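Local coordinates for GTPase-activating protein GYP1 (PDB 1FKM) that stimulates GTP hydrolysis by Ypt/Rab GTPases such as Ypt1 and Ypt7, supplying an arginine and a glutamine finger in trans, at residues A[208-213]-A[327-332]. Sequence-based numbering, arbitrary orientation.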
loop_
_atom_site.group_PDB
_atom_site.type_symbol
_atom_site.label_atom_id
_atom_site.label_comp_id
_atom_site.label_asym_id
_atom_site.label_seq_id
_atom_site.Cartn_x
_atom_site.Cartn_y
_atom_site.Cartn_z
ATOM N N SER A 208 -10.117 16.972 -8.300
ATOM C CA SER A 208 -10.386 18.385 -8.532
ATOM C C SER A 208 -11.872 18.611 -8.814
ATOM O O SER A 208 -12.489 19.535 -8.271
ATOM C CB SER A 208 -9.554 18.868 -9.726
ATOM O OG SER A 208 -9.735 20.251 -9.943
ATOM N N GLN A 209 -12.436 17.765 -9.670
ATOM C CA GLN A 209 -13.844 17.862 -10.046
ATOM C C GLN A 209 -14.762 17.518 -8.881
ATOM O O GLN A 209 -15.815 18.135 -8.701
ATOM C CB GLN A 209 -14.144 16.925 -11.219
ATOM C CG GLN A 209 -13.495 17.326 -12.540
ATOM C CD GLN A 209 -14.093 18.591 -13.132
ATOM O OE1 GLN A 209 -13.932 19.684 -12.591
ATOM N NE2 GLN A 209 -14.797 18.444 -14.251
ATOM N N LEU A 210 -14.364 16.525 -8.098
ATOM C CA LEU A 210 -15.145 16.098 -6.946
ATOM C C LEU A 210 -15.256 17.241 -5.940
ATOM O O LEU A 210 -16.346 17.557 -5.465
ATOM C CB LEU A 210 -14.476 14.900 -6.266
ATOM C CG LEU A 210 -15.317 13.672 -5.917
ATOM C CD1 LEU A 210 -14.504 12.776 -4.984
ATOM C CD2 LEU A 210 -16.631 14.082 -5.255
ATOM N N VAL A 211 -14.122 17.856 -5.620
ATOM C CA VAL A 211 -14.095 18.951 -4.658
ATOM C C VAL A 211 -14.861 20.166 -5.162
ATOM O O VAL A 211 -15.505 20.872 -4.384
ATOM C CB VAL A 211 -12.645 19.346 -4.311
ATOM C CG1 VAL A 211 -12.635 20.508 -3.327
ATOM C CG2 VAL A 211 -11.925 18.145 -3.714
ATOM N N LYS A 212 -14.798 20.410 -6.465
ATOM C CA LYS A 212 -15.518 21.532 -7.045
ATOM C C LYS A 212 -17.011 21.290 -6.812
ATOM O O LYS A 212 -17.792 22.230 -6.658
ATOM C CB LYS A 212 -15.236 21.631 -8.547
ATOM C CG LYS A 212 -15.906 22.820 -9.213
ATOM C CD LYS A 212 -15.609 22.871 -10.700
ATOM C CE LYS A 212 -16.304 24.058 -11.352
ATOM N NZ LYS A 212 -16.050 24.124 -12.817
ATOM N N ARG A 213 -17.382 20.012 -6.772
ATOM C CA ARG A 213 -18.763 19.583 -6.562
ATOM C C ARG A 213 -19.276 19.707 -5.129
ATOM O O ARG A 213 -20.337 20.281 -4.902
ATOM C CB ARG A 213 -18.926 18.124 -7.000
ATOM C CG ARG A 213 -19.533 17.912 -8.376
ATOM C CD ARG A 213 -19.375 16.449 -8.803
ATOM N NE ARG A 213 -20.210 16.093 -9.947
ATOM C CZ ARG A 213 -21.521 15.880 -9.881
ATOM N NH1 ARG A 213 -22.158 15.982 -8.721
ATOM N NH2 ARG A 213 -22.198 15.563 -10.975
ATOM N N PHE A 327 -12.106 4.346 -5.144
ATOM C CA PHE A 327 -12.189 4.475 -3.696
ATOM C C PHE A 327 -11.138 5.445 -3.155
ATOM O O PHE A 327 -11.417 6.234 -2.250
ATOM C CB PHE A 327 -12.014 3.114 -3.015
ATOM C CG PHE A 327 -12.238 3.156 -1.533
ATOM C CD1 PHE A 327 -13.466 3.571 -1.016
ATOM C CD2 PHE A 327 -11.220 2.810 -0.649
ATOM C CE1 PHE A 327 -13.676 3.642 0.365
ATOM C CE2 PHE A 327 -11.417 2.878 0.731
ATOM C CZ PHE A 327 -12.650 3.296 1.240
ATOM N N HIS A 328 -9.931 5.394 -3.712
ATOM C CA HIS A 328 -8.865 6.269 -3.248
ATOM C C HIS A 328 -9.195 7.739 -3.463
ATOM O O HIS A 328 -8.864 8.580 -2.628
ATOM C CB HIS A 328 -7.533 5.940 -3.933
ATOM C CG HIS A 328 -6.366 6.668 -3.342
ATOM N ND1 HIS A 328 -6.012 6.547 -2.014
ATOM C CD2 HIS A 328 -5.492 7.551 -3.884
ATOM C CE1 HIS A 328 -4.974 7.325 -1.764
ATOM N NE2 HIS A 328 -4.639 7.946 -2.881
ATOM N N VAL A 329 -9.841 8.050 -4.581
ATOM C CA VAL A 329 -10.208 9.433 -4.871
ATOM C C VAL A 329 -11.174 9.956 -3.810
ATOM O O VAL A 329 -11.070 11.102 -3.388
ATOM C CB VAL A 329 -10.860 9.571 -6.265
ATOM C CG1 VAL A 329 -11.469 10.956 -6.428
ATOM C CG2 VAL A 329 -9.813 9.345 -7.345
ATOM N N PHE A 330 -12.114 9.121 -3.376
ATOM C CA PHE A 330 -13.053 9.557 -2.349
ATOM C C PHE A 330 -12.387 9.716 -0.988
ATOM O O PHE A 330 -12.746 10.614 -0.220
ATOM C CB PHE A 330 -14.246 8.601 -2.270
ATOM C CG PHE A 330 -15.228 8.794 -3.390
ATOM C CD1 PHE A 330 -16.167 9.819 -3.328
ATOM C CD2 PHE A 330 -15.178 7.997 -4.532
ATOM C CE1 PHE A 330 -17.042 10.054 -4.391
ATOM C CE2 PHE A 330 -16.050 8.221 -5.601
ATOM C CZ PHE A 330 -16.986 9.255 -5.529
ATOM N N VAL A 331 -11.419 8.852 -0.683
ATOM C CA VAL A 331 -10.691 8.958 0.577
ATOM C C VAL A 331 -9.906 10.277 0.556
ATOM O O VAL A 331 -9.841 10.989 1.560
ATOM C CB VAL A 331 -9.705 7.777 0.763
ATOM C CG1 VAL A 331 -8.806 8.018 1.973
ATOM C CG2 VAL A 331 -10.477 6.485 0.944
ATOM N N CYS A 332 -9.308 10.599 -0.590
ATOM C CA CYS A 332 -8.546 11.840 -0.714
ATOM C C CYS A 332 -9.450 13.058 -0.575
ATOM O O CYS A 332 -9.062 14.057 0.025
ATOM C CB CYS A 332 -7.811 11.898 -2.055
ATOM S SG CYS A 332 -6.359 10.822 -2.148
#
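Val329 and Phe330 receive the Leu210 side chain in a helix-helix contact of the all-helical TBC (Ypt/Rab-GAP) domain of Gyp1p, joining helix 198-214 to helix 324-338. Along 327-332, Val329 is the first residue to touch. Its CB is directed at the other helix, and with CG1 anti to the backbone N (chi1 169°) that methyl ends 3.8 Å from Leu210 CD1. Val329 also touches Gln203 on helix 198-214, about two turns before Leu210, which extends the interface toward the start of that helix.

Phe330 follows and lies nearest in the backbone register, its CA 8.3 Å from that of Leu210. This spacing leaves room for side chains between the helices, and no hydrogen bond links the two segments. The Leu210 and Phe330 side chains cross at about a right angle, while Trp378 of helix 365-382 also touches Phe330, so a third helix adjoins the contact. Cys332 touches Leu207, three residues before Leu210, as well as Trp236 and Met237 of helix 230-238. The three touching residues are buried, away from both catalytic fingers. Leu210 CD1 lies over the face of the Phe330 ring in a CH-pi contact, 4.1 Å from the centroid and 28° off the normal, displaced toward the CD1-CE1 side.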